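Local coordinates for protein levoglucosan dehydrogenase (Pseudarthrobacter phenanthrenivorans, PDB 6A3F) that oxidises levoglucosan to 3-dehydrolevoglucosan with NAD(+) as the hydride acceptor, showing high specificity for this anhydrosugar, at residues F151-T156 with N293-E298; V159-K164 with D314-A319; M217-V222 with F380-Q385. All blocks are in the same frame, centred on the assembly; numbering follows the deposited sequence.

In the fold
The six segments alternate along the chain: 151-156, 159-164 and 217-222 come first, and their partners 293-298, 314-319 and 380-385 follow in the same order. Contacts 1 and 2, with centres about 11 Å apart, share the large mixed sheet of the C-terminal domain. The centre of contact 3 lies about 13 Å from that of contact 1 and about 18 Å from that of contact 2. Phe297 is a shared hub, its ring packing on Ala162 and Leu221. Lys163 NZ probably bonds to Tyr220 O. Contact 1 ties the loop carrying Asn152 and Tyr153 to strand 294-301, contact 2 docks the following helix on strand 315-320, and contact 3 joins helix 206-221 to helix 380-399.

Contact 1: residues F151-T156 with N293-E298; sequences FNYRRT and NYITFE
The CD1 methyl of Ile295 sits over one face of the Tyr153 ring, 3.5 Å from the ring centroid and almost on the ring normal, a CH-pi contact. This is the tight part: CD1 is 3.7 Å from Tyr153 CD2 and nearly as close to every other ring carbon. Asn152 ND2, hydrogen-bonded to Thr358, covers the opposite face, 3.9 Å above the ring plane, so the ring is sandwiched. Placing CG beside the backbone N (chi1 -69°) aims the ring at the strand. The segment 151-156 is the link between the last strand of the Rossmann domain and helix 157-167, while Ile295 belongs to the mixed sheet of the C-terminal domain typical of Gfo/Idh/MocA enzymes. At the phenol end the packing is sparser and a single Asn293 bond spans the contact. Asn293 ND2 donates to Tyr153 OH over 3.2 Å, fairly straight at 162°, with the oxygen close to the amide plane but the ring and amide planes 55° apart; Asn293 OD1 is held by Tyr181. Tyr153 binds levoglucosan and Asn293 neighbours Gln183, another levoglucosan ligand, so this polar end probably borders the sugar site. Leu351 of a second subunit also packs on Tyr153.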
loop_
_atom_site.group_PDB
_atom_site.type_symbol
_atom_site.label_atom_id
_atom_site.label_comp_id
_atom_site.label_asym_id
_atom_site.label_seq_id
_atom_site.Cartn_x
_atom_site.Cartn_y
_atom_site.Cartn_z
ATOM N N PHE B 151 10.238 6.573 -25.863
ATOM C CA PHE B 151 10.026 6.783 -24.413
ATOM C C PHE B 151 8.544 6.421 -24.112
ATOM O O PHE B 151 7.665 7.266 -23.832
ATOM C CB PHE B 151 10.422 8.204 -23.992
ATOM C CG PHE B 151 11.898 8.493 -24.028
ATOM C CD1 PHE B 151 12.798 7.675 -23.358
ATOM C CD2 PHE B 151 12.390 9.557 -24.778
ATOM C CE1 PHE B 151 14.158 7.939 -23.388
ATOM C CE2 PHE B 151 13.754 9.814 -24.816
ATOM C CZ PHE B 151 14.631 8.989 -24.144
ATOM N N ASN B 152 8.262 5.139 -24.221
ATOM C CA ASN B 152 6.909 4.620 -24.254
ATOM C C ASN B 152 6.208 4.831 -22.894
ATOM O O ASN B 152 4.955 4.905 -22.854
ATOM C CB ASN B 152 6.902 3.157 -24.662
ATOM C CG ASN B 152 7.630 2.305 -23.660
ATOM O OD1 ASN B 152 8.846 2.449 -23.555
ATOM N ND2 ASN B 152 6.886 1.521 -22.866
ATOM N N TYR B 153 6.975 4.919 -21.798
ATOM C CA TYR B 153 6.385 4.962 -20.491
ATOM C C TYR B 153 5.660 6.280 -20.260
ATOM O O TYR B 153 4.754 6.320 -19.419
ATOM C CB TYR B 153 7.402 4.730 -19.380
ATOM C CG TYR B 153 7.946 3.332 -19.316
ATOM C CD1 TYR B 153 7.130 2.254 -19.010
ATOM C CD2 TYR B 153 9.285 3.089 -19.628
ATOM C CE1 TYR B 153 7.644 0.976 -18.943
ATOM C CE2 TYR B 153 9.803 1.805 -19.585
ATOM C CZ TYR B 153 8.985 0.752 -19.199
ATOM O OH TYR B 153 9.471 -0.530 -19.119
ATOM N N ARG B 154 5.955 7.331 -21.022
ATOM C CA ARG B 154 5.178 8.560 -20.824
ATOM C C ARG B 154 3.738 8.407 -21.347
ATOM O O ARG B 154 2.913 9.280 -21.027
ATOM C CB ARG B 154 5.899 9.764 -21.432
ATOM C CG ARG B 154 5.789 9.858 -22.944
ATOM C CD ARG B 154 5.660 11.265 -23.523
ATOM N NE ARG B 154 6.905 12.042 -23.478
ATOM C CZ ARG B 154 7.087 13.212 -24.103
ATOM N NH1 ARG B 154 6.109 13.729 -24.823
ATOM N NH2 ARG B 154 8.221 13.878 -23.975
ATOM N N ARG B 155 3.428 7.361 -22.122
ATOM C CA ARG B 155 2.117 7.110 -22.626
ATOM C C ARG B 155 1.391 6.076 -21.734
ATOM O O ARG B 155 0.350 5.564 -22.120
ATOM C CB ARG B 155 2.159 6.692 -24.103
ATOM C CG ARG B 155 2.289 7.903 -25.030
ATOM C CD ARG B 155 2.548 7.596 -26.482
ATOM N NE ARG B 155 2.244 8.772 -27.295
ATOM C CZ ARG B 155 3.040 9.814 -27.515
ATOM N NH1 ARG B 155 4.260 9.870 -27.005
ATOM N NH2 ARG B 155 2.589 10.806 -28.282
ATOM N N THR B 156 1.922 5.746 -20.557
ATOM C CA THR B 156 1.107 5.139 -19.515
ATOM C C THR B 156 -0.046 6.111 -19.201
ATOM O O THR B 156 0.212 7.278 -18.917
ATOM C CB THR B 156 1.896 4.865 -18.230
ATOM O OG1 THR B 156 3.119 4.139 -18.449
ATOM C CG2 THR B 156 1.081 4.113 -17.194
ATOM N N ASN B 293 10.874 -2.839 -11.822
ATOM C CA ASN B 293 10.684 -1.923 -12.888
ATOM C C ASN B 293 10.082 -0.661 -12.268
ATOM O O ASN B 293 9.020 -0.197 -12.651
ATOM C CB ASN B 293 9.857 -2.493 -14.032
ATOM C CG ASN B 293 10.148 -1.798 -15.348
ATOM O OD1 ASN B 293 11.315 -1.603 -15.711
ATOM N ND2 ASN B 293 9.113 -1.406 -16.086
ATOM N N TYR B 294 10.756 -0.223 -11.224
ATOM C CA TYR B 294 10.261 0.771 -10.292
ATOM C C TYR B 294 10.560 2.168 -10.829
ATOM O O TYR B 294 11.512 2.830 -10.378
ATOM C CB TYR B 294 10.868 0.526 -8.917
ATOM C CG TYR B 294 10.277 1.267 -7.752
ATOM C CD1 TYR B 294 8.970 1.037 -7.320
ATOM C CD2 TYR B 294 11.036 2.194 -7.059
ATOM C CE1 TYR B 294 8.452 1.706 -6.234
ATOM C CE2 TYR B 294 10.538 2.863 -5.951
ATOM C CZ TYR B 294 9.240 2.614 -5.535
ATOM O OH TYR B 294 8.797 3.328 -4.463
ATOM N N ILE B 295 9.718 2.586 -11.764
ATOM C CA ILE B 295 9.749 3.932 -12.327
ATOM C C ILE B 295 8.812 4.807 -11.502
ATOM O O ILE B 295 7.609 4.493 -11.406
ATOM C CB ILE B 295 9.325 3.976 -13.787
ATOM C CG1 ILE B 295 9.869 2.781 -14.581
ATOM C CG2 ILE B 295 9.708 5.335 -14.382
ATOM C CD1 ILE B 295 9.353 2.709 -15.984
ATOM N N THR B 296 9.338 5.830 -10.852
ATOM C CA THR B 296 8.495 6.665 -9.959
ATOM C C THR B 296 8.697 8.143 -10.250
ATOM O O THR B 296 9.776 8.578 -10.787
ATOM C CB THR B 296 8.814 6.420 -8.479
ATOM O OG1 THR B 296 10.081 7.015 -8.172
ATOM C CG2 THR B 296 8.837 4.931 -8.174
ATOM N N PHE B 297 7.675 8.931 -9.900
ATOM C CA PHE B 297 7.971 10.350 -9.727
ATOM C C PHE B 297 7.068 10.871 -8.627
ATOM O O PHE B 297 5.991 10.275 -8.348
ATOM C CB PHE B 297 7.805 11.129 -11.038
ATOM C CG PHE B 297 6.452 11.044 -11.695
ATOM C CD1 PHE B 297 5.376 11.806 -11.229
ATOM C CD2 PHE B 297 6.286 10.286 -12.850
ATOM C CE1 PHE B 297 4.148 11.746 -11.875
ATOM C CE2 PHE B 297 5.063 10.271 -13.509
ATOM C CZ PHE B 297 4.000 10.987 -13.007
ATOM N N GLU B 298 7.541 11.938 -8.007
ATOM C CA GLU B 298 6.763 12.665 -7.045
ATOM C C GLU B 298 6.959 14.137 -7.371
ATOM O O GLU B 298 8.092 14.577 -7.420
ATOM C CB GLU B 298 7.204 12.391 -5.613
ATOM C CG GLU B 298 6.489 13.235 -4.556
ATOM C CD GLU B 298 6.387 12.650 -3.142
ATOM O OE1 GLU B 298 6.677 11.431 -2.952
ATOM O OE2 GLU B 298 5.933 13.376 -2.218
#

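Contact 2: residues V159-K164 with D314-A319; sequences VALAKK and DELQVA
Helix 157-167 lies over strand 315-320 with its backbone closest at Ala162 and Leu316, whose CA atoms are 7.5 Å apart, a spacing bridged by the Leu316 side chain. Leu316 does so with a single branch. Its CG stands anti to the backbone N (chi1 -169°), which directs the branched end toward the helix, where chi2 (70°) leaves CD2 as the touching methyl. There the methyl meets the backbone as well as side chains: Leu316 CD2 is 3.7 Å from Ala162 N and 4.0 Å from Ala162 CB. Leu161 points toward the strand and lays its branch point alongside the same methyl, with Leu161 CG and Leu161 CD2 each 3.9 Å from Leu316 CD2. The two leucine side chains cross obliquely, and the one methyl touches both Leu161 and Ala162. Around this point the adjacent strand 304-309 completes the apolar layer, Ile306 touching both Ala162 and Leu316 and Phe308 touching Leu316, while His339 and Pro340 pack on Leu161. The helix thereby docks on the face of the C-terminal mixed sheet near one end of its strand order. Asp314 pairs with Arg313 of the second subunit and Lys164 with Asp326 of the fourth. Built from aliphatic carbons and helix backbone in a buried setting, the contact itself depends on shape and exclusion of water and carries no directional bond.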
loop_
_atom_site.group_PDB
_atom_site.type_symbol
_atom_site.label_atom_id
_atom_site.label_comp_id
_atom_site.label_asym_id
_atom_site.label_seq_id
_atom_site.Cartn_x
_atom_site.Cartn_y
_atom_site.Cartn_z
ATOM N N VAL B 159 0.411 8.563 -16.404
ATOM C CA VAL B 159 1.392 9.602 -16.625
ATOM C C VAL B 159 0.789 10.742 -17.475
ATOM O O VAL B 159 0.973 11.935 -17.143
ATOM C CB VAL B 159 2.668 9.016 -17.260
ATOM C CG1 VAL B 159 3.685 10.134 -17.567
ATOM C CG2 VAL B 159 3.243 7.931 -16.355
ATOM N N ALA B 160 0.034 10.390 -18.504
ATOM C CA ALA B 160 -0.718 11.398 -19.291
ATOM C C ALA B 160 -1.770 12.081 -18.412
ATOM O O ALA B 160 -2.056 13.242 -18.621
ATOM C CB ALA B 160 -1.367 10.752 -20.472
ATOM N N LEU B 161 -2.362 11.363 -17.465
ATOM C CA LEU B 161 -3.286 11.964 -16.483
ATOM C C LEU B 161 -2.564 13.002 -15.614
ATOM O O LEU B 161 -3.109 14.069 -15.291
ATOM C CB LEU B 161 -3.872 10.845 -15.611
ATOM C CG LEU B 161 -4.841 11.324 -14.526
ATOM C CD1 LEU B 161 -6.028 12.044 -15.162
ATOM C CD2 LEU B 161 -5.357 10.142 -13.713
ATOM N N ALA B 162 -1.367 12.679 -15.145
ATOM C CA ALA B 162 -0.538 13.646 -14.375
ATOM C C ALA B 162 -0.324 14.928 -15.199
ATOM O O ALA B 162 -0.444 16.076 -14.699
ATOM C CB ALA B 162 0.796 13.033 -14.031
ATOM N N LYS B 163 -0.023 14.722 -16.466
ATOM C CA LYS B 163 0.176 15.880 -17.378
ATOM C C LYS B 163 -1.109 16.710 -17.479
ATOM O O LYS B 163 -1.061 17.962 -17.413
ATOM C CB LYS B 163 0.623 15.395 -18.753
ATOM C CG LYS B 163 0.753 16.469 -19.821
ATOM C CD LYS B 163 1.864 17.436 -19.536
ATOM C CE LYS B 163 2.182 18.327 -20.728
ATOM N NZ LYS B 163 3.314 19.215 -20.410
ATOM N N LYS B 164 -2.245 16.044 -17.514
ATOM C CA LYS B 164 -3.518 16.729 -17.658
ATOM C C LYS B 164 -3.755 17.607 -16.418
ATOM O O LYS B 164 -4.122 18.804 -16.546
ATOM C CB LYS B 164 -4.655 15.742 -17.876
ATOM C CG LYS B 164 -6.036 16.394 -17.872
ATOM C CD LYS B 164 -7.181 15.463 -17.700
ATOM C CE LYS B 164 -8.516 16.146 -17.973
ATOM N NZ LYS B 164 -9.660 15.201 -17.881
ATOM N N ASP B 314 -1.538 1.213 -13.161
ATOM C CA ASP B 314 -2.936 1.592 -13.273
ATOM C C ASP B 314 -3.346 2.761 -12.392
ATOM O O ASP B 314 -4.440 3.331 -12.606
ATOM C CB ASP B 314 -3.865 0.417 -12.947
ATOM C CG ASP B 314 -3.740 -0.736 -13.953
ATOM O OD1 ASP B 314 -4.309 -0.623 -15.047
ATOM O OD2 ASP B 314 -3.086 -1.762 -13.600
ATOM N N GLU B 315 -2.501 3.110 -11.438
ATOM C CA GLU B 315 -2.756 4.053 -10.413
ATOM C C GLU B 315 -1.998 5.353 -10.650
ATOM O O GLU B 315 -0.810 5.339 -11.014
ATOM C CB GLU B 315 -2.251 3.550 -9.055
ATOM C CG GLU B 315 -3.023 2.380 -8.521
ATOM C CD GLU B 315 -2.429 1.754 -7.273
ATOM O OE1 GLU B 315 -1.634 2.408 -6.566
ATOM O OE2 GLU B 315 -2.789 0.612 -7.010
ATOM N N LEU B 316 -2.660 6.460 -10.295
ATOM C CA LEU B 316 -2.001 7.727 -10.027
ATOM C C LEU B 316 -2.432 8.250 -8.655
ATOM O O LEU B 316 -3.599 8.229 -8.370
ATOM C CB LEU B 316 -2.329 8.782 -11.089
ATOM C CG LEU B 316 -1.462 10.040 -10.997
ATOM C CD1 LEU B 316 -0.012 9.755 -11.411
ATOM C CD2 LEU B 316 -2.021 11.140 -11.894
ATOM N N GLN B 317 -1.501 8.702 -7.835
ATOM C CA GLN B 317 -1.850 9.297 -6.581
ATOM C C GLN B 317 -1.818 10.826 -6.722
ATOM O O GLN B 317 -0.835 11.387 -7.233
ATOM C CB GLN B 317 -0.940 8.820 -5.461
ATOM C CG GLN B 317 -1.020 7.317 -5.271
ATOM C CD GLN B 317 -0.111 6.834 -4.175
ATOM O OE1 GLN B 317 0.794 6.034 -4.405
ATOM N NE2 GLN B 317 -0.352 7.289 -2.965
ATOM N N VAL B 318 -2.842 11.484 -6.205
ATOM C CA VAL B 318 -2.875 12.967 -6.270
ATOM C C VAL B 318 -3.501 13.518 -5.002
ATOM O O VAL B 318 -4.497 12.988 -4.559
ATOM C CB VAL B 318 -3.594 13.485 -7.520
ATOM C CG1 VAL B 318 -5.020 12.976 -7.681
ATOM C CG2 VAL B 318 -3.522 15.012 -7.626
ATOM N N ALA B 319 -2.863 14.553 -4.439
ATOM C CA ALA B 319 -3.324 15.213 -3.243
ATOM C C ALA B 319 -3.612 16.663 -3.624
ATOM O O ALA B 319 -2.707 17.294 -4.132
ATOM C CB ALA B 319 -2.285 15.116 -2.148
#

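Contact 3: residues M217-V222 with F380-Q385; sequences MARYLV and FADGYQ
Arg219 reaches across to Asp382 and forms a salt bridge in which Arg219 NH1 donates to Asp382 OD1 over 2.8 Å at 167°. The oxygen lies at the guanidinium edge, in the guanidinium plane, and accepts through its anti lone pair, the one away from OD2. A second bond, from Arg219 NH2 to the same Asp382 OD1, is weak at 3.4 Å and strongly bent, so the pairing is one-sided rather than a symmetric fork; the guanidinium and carboxylate planes stand 51° apart. A water braces this weaker side, accepting from Arg219 NH2 at 3.2 Å and donating to Asp382 OD1 at 2.8 Å. Asp382 OD1 thus takes two good bonds, from Arg219 NH1 and the water, and one weak one from NH2, while Asp382 OD2 takes the backbone N of Ser379, which fixes the carboxylate at the start of its helix. Arg219 NH2 also forms a salt bridge with Glu224, so the positive charge is shared by two acidic residues. The Arg219-Asp382 pair links two helices of different parts of the fold: 206-221, which packs against the C-terminal sheet through Leu221, and 380-399, which runs beside helix 130-141 of the Rossmann domain. A bend at chi3 (69°) in Arg219 brings the guanidinium to Asp382 and Gln385. Farther out, Gln385 lays its aliphatic part against one face of that group: Gln385 CG is 3.5 Å from Arg219 NE, and Gln385 CB lies 3.9 Å from the guanidinium plane, offset toward its rim. The Gln385 chain bends at chi2, taking its amide away from the arginine to the backbone of Pro406 and Ile408, where it ties the helix to the C-terminal tail.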
loop_
_atom_site.group_PDB
_atom_site.type_symbol
_atom_site.label_atom_id
_atom_site.label_comp_id
_atom_site.label_asym_id
_atom_site.label_seq_id
_atom_site.Cartn_x
_atom_site.Cartn_y
_atom_site.Cartn_z
ATOM N N MET B 217 10.242 11.881 -18.729
ATOM C CA MET B 217 9.097 12.264 -17.872
ATOM C C MET B 217 9.285 13.644 -17.241
ATOM O O MET B 217 8.319 14.357 -17.145
ATOM C CB MET B 217 8.837 11.246 -16.756
ATOM C CG MET B 217 8.223 10.016 -17.273
ATOM S SD MET B 217 7.751 8.818 -15.954
ATOM C CE MET B 217 7.447 7.416 -17.026
ATOM N N ALA B 218 10.474 13.975 -16.770
ATOM C CA ALA B 218 10.740 15.283 -16.173
ATOM C C ALA B 218 10.518 16.385 -17.220
ATOM O O ALA B 218 9.920 17.416 -16.910
ATOM C CB ALA B 218 12.106 15.336 -15.605
ATOM N N ARG B 219 10.968 16.145 -18.458
ATOM C CA ARG B 219 10.807 17.165 -19.506
ATOM C C ARG B 219 9.311 17.322 -19.831
ATOM O O ARG B 219 8.810 18.433 -20.054
ATOM C CB ARG B 219 11.638 16.788 -20.725
ATOM C CG ARG B 219 13.133 17.002 -20.550
ATOM C CD ARG B 219 13.836 16.730 -21.888
ATOM N NE ARG B 219 13.519 17.751 -22.872
ATOM C CZ ARG B 219 12.732 17.608 -23.934
ATOM N NH1 ARG B 219 12.175 16.446 -24.240
ATOM N NH2 ARG B 219 12.481 18.663 -24.692
ATOM N N TYR B 220 8.596 16.199 -19.840
ATOM C CA TYR B 220 7.164 16.166 -20.229
ATOM C C TYR B 220 6.293 16.883 -19.177
ATOM O O TYR B 220 5.380 17.655 -19.502
ATOM C CB TYR B 220 6.757 14.711 -20.476
ATOM C CG TYR B 220 5.306 14.425 -20.774
ATOM C CD1 TYR B 220 4.621 15.100 -21.779
ATOM C CD2 TYR B 220 4.598 13.492 -20.031
ATOM C CE1 TYR B 220 3.290 14.830 -22.069
ATOM C CE2 TYR B 220 3.269 13.186 -20.324
ATOM C CZ TYR B 220 2.613 13.862 -21.340
ATOM O OH TYR B 220 1.313 13.566 -21.608
ATOM N N LEU B 221 6.529 16.583 -17.928
ATOM C CA LEU B 221 5.660 17.005 -16.861
ATOM C C LEU B 221 6.136 18.338 -16.275
ATOM O O LEU B 221 5.287 19.064 -15.728
ATOM C CB LEU B 221 5.644 15.943 -15.738
ATOM C CG LEU B 221 5.133 14.566 -16.163
ATOM C CD1 LEU B 221 5.386 13.541 -15.060
ATOM C CD2 LEU B 221 3.666 14.606 -16.537
ATOM N N VAL B 222 7.461 18.603 -16.221
ATOM C CA VAL B 222 7.998 19.793 -15.523
ATOM C C VAL B 222 8.471 20.844 -16.546
ATOM O O VAL B 222 8.001 21.986 -16.524
ATOM C CB VAL B 222 9.138 19.451 -14.553
ATOM C CG1 VAL B 222 9.633 20.666 -13.793
ATOM C CG2 VAL B 222 8.696 18.384 -13.579
ATOM N N PHE B 380 12.820 13.058 -32.425
ATOM C CA PHE B 380 14.271 13.081 -32.371
ATOM C C PHE B 380 14.792 14.380 -31.731
ATOM O O PHE B 380 15.880 14.347 -31.173
ATOM C CB PHE B 380 14.884 12.906 -33.767
ATOM C CG PHE B 380 14.954 11.492 -34.299
ATOM C CD1 PHE B 380 14.119 10.489 -33.808
ATOM C CD2 PHE B 380 15.771 11.201 -35.387
ATOM C CE1 PHE B 380 14.132 9.228 -34.354
ATOM C CE2 PHE B 380 15.785 9.934 -35.940
ATOM C CZ PHE B 380 14.973 8.947 -35.415
ATOM N N ALA B 381 14.045 15.486 -31.776
ATOM C CA ALA B 381 14.421 16.680 -31.034
ATOM C C ALA B 381 14.508 16.344 -29.546
ATOM O O ALA B 381 15.454 16.714 -28.893
ATOM C CB ALA B 381 13.451 17.813 -31.250
ATOM N N ASP B 382 13.459 15.656 -29.042
ATOM C CA ASP B 382 13.406 15.252 -27.628
ATOM C C ASP B 382 14.532 14.250 -27.321
ATOM O O ASP B 382 15.141 14.302 -26.237
ATOM C CB ASP B 382 12.009 14.687 -27.304
ATOM C CG ASP B 382 10.896 15.705 -27.537
ATOM O OD1 ASP B 382 10.672 16.592 -26.647
ATOM O OD2 ASP B 382 10.269 15.658 -28.644
ATOM N N GLY B 383 14.769 13.315 -28.252
ATOM C CA GLY B 383 15.810 12.308 -28.090
ATOM C C GLY B 383 17.183 12.936 -27.976
ATOM O O GLY B 383 17.990 12.588 -27.127
ATOM N N TYR B 384 17.407 13.929 -28.806
ATOM C CA TYR B 384 18.658 14.643 -28.799
ATOM C C TYR B 384 18.811 15.517 -27.538
ATOM O O TYR B 384 19.894 15.506 -26.960
ATOM C CB TYR B 384 18.766 15.436 -30.107
ATOM C CG TYR B 384 19.975 16.334 -30.212
ATOM C CD1 TYR B 384 21.209 15.946 -29.716
ATOM C CD2 TYR B 384 19.887 17.568 -30.849
ATOM C CE1 TYR B 384 22.324 16.776 -29.807
ATOM C CE2 TYR B 384 20.982 18.422 -30.919
ATOM C CZ TYR B 384 22.210 18.008 -30.429
ATOM O OH TYR B 384 23.280 18.853 -30.525
ATOM N N GLN B 385 17.738 16.196 -27.075
ATOM C CA GLN B 385 17.792 16.979 -25.852
ATOM C C GLN B 385 18.138 16.070 -24.662
ATOM O O GLN B 385 18.893 16.458 -23.770
ATOM C CB GLN B 385 16.471 17.716 -25.596
ATOM C CG GLN B 385 16.534 18.625 -24.367
ATOM C CD GLN B 385 17.546 19.742 -24.519
ATOM O OE1 GLN B 385 17.289 20.727 -25.212
ATOM N NE2 GLN B 385 18.698 19.602 -23.887
HETATM O O HOH W 1 10.762 19.276 -27.330
#